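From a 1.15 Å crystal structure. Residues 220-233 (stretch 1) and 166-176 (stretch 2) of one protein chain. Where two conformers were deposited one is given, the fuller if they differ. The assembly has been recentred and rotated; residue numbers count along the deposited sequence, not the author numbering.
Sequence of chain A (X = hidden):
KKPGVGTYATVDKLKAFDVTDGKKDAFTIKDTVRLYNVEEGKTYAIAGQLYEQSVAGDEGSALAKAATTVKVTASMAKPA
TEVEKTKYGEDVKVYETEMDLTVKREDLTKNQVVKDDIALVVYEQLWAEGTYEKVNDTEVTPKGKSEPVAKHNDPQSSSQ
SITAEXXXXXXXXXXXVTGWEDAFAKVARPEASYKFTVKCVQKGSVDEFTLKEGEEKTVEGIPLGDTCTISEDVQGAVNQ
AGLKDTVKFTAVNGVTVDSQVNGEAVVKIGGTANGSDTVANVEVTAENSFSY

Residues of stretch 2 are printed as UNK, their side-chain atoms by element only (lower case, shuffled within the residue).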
# COMPACT_ATOMS: atom_id res chain seq x y z
N GLU A 220 7.08 10.95 10.90
CA GLU A 220 6.77 9.55 10.64
C GLU A 220 5.94 9.38 9.38
O GLU A 220 5.44 10.36 8.81
CB GLU A 220 5.98 8.97 11.82
CG GLU A 220 6.62 9.12 13.19
CD GLU A 220 7.68 8.08 13.50
OE1 GLU A 220 7.91 7.18 12.67
OE2 GLU A 220 8.28 8.16 14.60
N GLY A 221 5.76 8.14 8.95
CA GLY A 221 4.79 7.84 7.88
C GLY A 221 5.15 8.38 6.50
O GLY A 221 4.27 8.78 5.73
N ILE A 222 6.44 8.38 6.20
CA ILE A 222 6.92 8.89 4.92
C ILE A 222 6.94 7.72 3.92
O ILE A 222 7.59 6.70 4.19
CB ILE A 222 8.32 9.54 5.04
CG1 ILE A 222 8.25 10.68 6.07
CG2 ILE A 222 8.72 10.06 3.68
CD1 ILE A 222 9.61 11.31 6.39
N PRO A 223 6.27 7.87 2.75
CA PRO A 223 6.32 6.82 1.73
C PRO A 223 7.76 6.45 1.35
O PRO A 223 8.63 7.31 1.23
CB PRO A 223 5.60 7.47 0.55
CG PRO A 223 4.64 8.42 1.17
CD PRO A 223 5.40 8.98 2.35
N LEU A 224 8.01 5.16 1.17
CA LEU A 224 9.32 4.67 0.79
C LEU A 224 9.69 5.16 -0.61
O LEU A 224 8.94 5.01 -1.57
CB LEU A 224 9.33 3.15 0.88
CG LEU A 224 9.19 2.62 2.31
CD1 LEU A 224 9.04 1.10 2.27
CD2 LEU A 224 10.37 3.02 3.20
N GLY A 225 10.85 5.80 -0.68
CA GLY A 225 11.30 6.47 -1.89
C GLY A 225 10.95 7.93 -2.03
O GLY A 225 11.22 8.52 -3.07
N ASP A 226 10.34 8.52 -0.99
CA ASP A 226 9.95 9.90 -1.07
C ASP A 226 11.18 10.81 -1.03
O ASP A 226 12.30 10.42 -0.58
CB ASP A 226 9.00 10.27 0.09
CG ASP A 226 8.03 11.37 -0.28
OD1 ASP A 226 8.19 12.02 -1.35
OD2 ASP A 226 7.06 11.57 0.51
N THR A 227 11.00 11.98 -1.62
CA THR A 227 11.98 13.06 -1.53
C THR A 227 11.50 14.02 -0.46
O THR A 227 10.35 14.50 -0.51
CB THR A 227 12.08 13.80 -2.87
OG1 THR A 227 12.59 12.90 -3.86
CG2 THR A 227 13.01 15.02 -2.80
N CYS A 228 12.36 14.30 0.54
CA CYS A 228 12.01 15.17 1.63
C CYS A 228 12.97 16.40 1.62
O CYS A 228 14.21 16.22 1.43
CB CYS A 228 12.20 14.39 2.87
SG CYS A 228 12.37 15.28 4.41
N THR A 229 12.45 17.58 1.82
CA THR A 229 13.26 18.79 1.96
C THR A 229 13.20 19.26 3.39
O THR A 229 12.18 19.14 4.09
CB THR A 229 12.83 19.90 0.97
OG1 THR A 229 11.48 20.30 1.21
CG2 THR A 229 12.97 19.42 -0.47
N ILE A 230 14.34 19.80 3.84
CA ILE A 230 14.47 20.39 5.15
C ILE A 230 14.92 21.83 4.91
O ILE A 230 15.95 22.05 4.23
CB ILE A 230 15.55 19.64 5.98
CG1 ILE A 230 15.20 18.17 6.12
CG2 ILE A 230 15.69 20.26 7.36
CD1 ILE A 230 16.36 17.30 6.56
N SER A 231 14.23 22.79 5.50
CA SER A 231 14.50 24.21 5.32
C SER A 231 14.59 24.85 6.68
O SER A 231 13.62 24.81 7.44
CB SER A 231 13.36 24.88 4.55
OG SER A 231 13.12 24.26 3.30
N GLU A 232 15.73 25.45 6.99
CA GLU A 232 15.88 26.21 8.22
C GLU A 232 15.63 27.69 7.97
O GLU A 232 16.02 28.22 6.94
CB GLU A 232 17.30 26.05 8.79
CG GLU A 232 17.42 26.56 10.21
CD GLU A 232 18.77 26.32 10.84
OE1 GLU A 232 19.55 25.48 10.33
OE2 GLU A 232 18.99 26.97 11.87
N ASP A 233 15.04 28.37 8.94
CA ASP A 233 15.02 29.82 8.94
C ASP A 233 16.38 30.35 9.39
O ASP A 233 16.61 30.60 10.57
CB ASP A 233 13.89 30.33 9.85
CG ASP A 233 13.74 31.84 9.84
OD1 ASP A 233 14.57 32.58 9.26
OD2 ASP A 233 12.73 32.31 10.42
N UNK A 166 1.38 -0.52 1.89
CA UNK A 166 2.79 -0.11 1.88
C UNK A 166 3.33 0.06 3.29
O UNK A 166 2.58 0.34 4.22
c UNK A 166 1.40 1.78 1.53
c UNK A 166 2.74 1.25 1.18
c UNK A 166 0.47 0.60 1.60
N UNK A 167 4.65 -0.08 3.43
CA UNK A 167 5.34 0.31 4.65
C UNK A 167 5.85 1.73 4.48
O UNK A 167 5.82 2.29 3.37
n UNK A 167 4.73 -2.16 6.83
o UNK A 167 3.96 -3.08 4.94
c UNK A 167 6.16 -2.13 4.88
c UNK A 167 4.86 -2.50 5.56
c UNK A 167 6.50 -0.65 4.98
N UNK A 168 6.29 2.33 5.58
CA UNK A 168 6.71 3.73 5.61
C UNK A 168 8.05 3.90 6.31
O UNK A 168 8.44 3.10 7.16
c UNK A 168 4.08 5.45 4.53
c UNK A 168 4.33 4.58 5.59
c UNK A 168 2.15 3.62 5.25
c UNK A 168 2.89 5.42 3.84
c UNK A 168 1.93 4.50 4.20
c UNK A 168 3.35 3.65 5.93
c UNK A 168 5.65 4.61 6.29
N UNK A 169 8.72 4.97 5.92
CA UNK A 169 9.95 5.42 6.56
C UNK A 169 9.71 6.62 7.46
O UNK A 169 8.55 7.00 7.72
N UNK A 170 10.83 7.22 7.91
CA UNK A 170 10.75 8.37 8.80
C UNK A 170 12.01 9.21 8.66
O UNK A 170 13.04 8.75 8.15
c UNK A 170 10.61 7.94 10.25
o UNK A 170 11.75 7.22 10.71
N UNK A 171 11.91 10.43 9.15
CA UNK A 171 13.00 11.38 9.15
C UNK A 171 13.12 12.00 10.51
O UNK A 171 12.22 12.71 10.97
c UNK A 171 15.25 13.06 7.74
c UNK A 171 13.82 13.56 7.96
c UNK A 171 12.77 12.45 8.09
c UNK A 171 13.39 14.45 6.81
N UNK A 172 14.28 11.79 11.14
CA UNK A 172 14.63 12.43 12.39
C UNK A 172 15.57 13.56 12.07
O UNK A 172 16.52 13.38 11.30
c UNK A 172 15.30 11.46 13.36
c UNK A 172 16.53 11.20 15.56
n UNK A 172 16.64 9.20 17.03
c UNK A 172 15.61 12.06 14.72
c UNK A 172 15.88 9.90 15.96
N UNK A 173 15.37 14.70 12.70
CA UNK A 173 16.23 15.87 12.54
C UNK A 173 16.66 16.27 13.93
O UNK A 173 15.85 16.47 14.81
c UNK A 173 17.48 18.14 10.79
c UNK A 173 16.25 18.32 11.70
c UNK A 173 15.33 19.42 11.19
c UNK A 173 15.45 17.02 11.88
N UNK A 174 17.97 16.45 14.10
CA UNK A 174 18.60 16.92 15.34
C UNK A 174 19.34 18.23 15.03
O UNK A 174 19.94 18.35 13.95
o UNK A 174 18.92 14.65 16.12
c UNK A 174 19.61 15.87 15.86
c UNK A 174 20.30 16.31 17.15
N UNK A 175 19.26 19.19 15.94
CA UNK A 175 19.98 20.46 15.80
C UNK A 175 21.21 20.49 16.69
O UNK A 175 21.12 20.20 17.87
c UNK A 175 19.11 21.66 16.19
n UNK A 175 21.49 25.13 14.16
c UNK A 175 19.74 23.03 15.86
c UNK A 175 20.16 24.56 13.82
c UNK A 175 19.96 23.17 14.37
N UNK A 176 22.37 20.84 16.12
CA UNK A 176 23.60 21.12 16.90
C UNK A 176 24.06 22.52 16.57
O UNK A 176 23.62 23.14 15.60
c UNK A 176 24.72 20.10 16.60
o UNK A 176 25.00 20.12 15.21
c UNK A 176 24.26 18.70 16.98
O HOH W 1 5.60 3.44 0.93
O HOH W 2 7.02 5.96 10.19

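Position 166 has three side-chain carbons that close a ring onto the backbone nitrogen, which makes it Pro166. It touches nothing on stretch 1 and leads into the strand without a free backbone N-H.

Position 167 carries three carbons, the third bearing one oxygen and one nitrogen: a carboxamide two methylenes out, hence Gln167. Its end leads away from stretch 1 into an exposed setting, where a polar group is at ease. The backbone does more here. Its O lies 3.5 Å from Leu224 CG, and a water bridges the stretches, donating to this O (2.7 Å from the water oxygen) and accepting from Leu224 N (3.0 Å).

At position 168 one carbon leads to a six-carbon ring with no heteroatom, so the residue is Phe168. Its flat ring covers the backbone of stretch 1: CD1 is 3.5 Å from Gly221 O and 3.7 Å from Pro223 N, the latter near the ring's edge, and the apolar Pro223 CD is 4.4 Å from Phe168 CD1. Gly221 offers no side chain on its own part, and its positive phi by itself favours glycine.

Position 169 has no side-chain atoms and is Gly169. An ideal CB here would sit 3.6 Å from Leu224 CD2 and 3.8 Å from Ile222 O, so the bare backbone leaves room for the leucine to pack close, with CD2 3.7 Å from Gly169 N. Two hydrogen bonds form the antiparallel pair with Ile222: Gly169 N to Ile222 O, 2.7 Å, and Ile222 N to Gly169 O, 2.9 Å.

Position 170 has one carbon and one oxygen, which identifies Ser170. Its CB lies 3.7 Å from Glu220 OE1, and its hydroxyl finds a hydrogen bond elsewhere in the structure, so this small polar group is satisfied although buried.

Four carbons forked at the second mark position 171 as Leu171. Pointing toward stretch 1, it meets Ile222 CD1 through CB (3.8 Å), Ile230 CD1 through CD2 (4.1 Å) and Cys228 SG through CD2. Cys228 SG and Leu171 CD2 are 2.7 Å apart, very short for an apolar contact; the cysteine has two deposited conformers.

Position 172 shows four carbons in a row ending in nitrogen: Lys172, out of reach of stretch 1 and partly exposed, as suits a charged chain.

Position 173 repeats the four-carbon fork and is Leu173. Its CD2 packs 3.9 Å from Ile230 CG2, extending the buried apolar layer.

Position 174, one carbon bearing an oxygen and a carbon, is Thr174, a beta-branched residue suited to a strand and free of stretch 1.

Position 175 is again four carbons ending in nitrogen, Lys175. Its CA-to-CB bond points sideways, so a long flexible chain is needed to bring CE within 3.3 Å of Glu232 OE2, while NZ donates to the backbone O of position 176 (3.3 Å) and the residue is covalently bonded to a group elsewhere in the structure.

Position 176, with one carbon bearing oxygen and carbon, is Thr176, beyond reach of stretch 1; beta-branching suits the strand and the hydroxyl a partly exposed place.

The contact thus has two parts: backbone pairing at Gly169 and Ile222, then side-chain packing where strand 226-232 runs nearly parallel to strand 168-176, 9.8 Å away at closest approach, with alternate residues 171, 173 and 175 reaching across.

Stretch 2 (166-176) PQFGSLKLTKT
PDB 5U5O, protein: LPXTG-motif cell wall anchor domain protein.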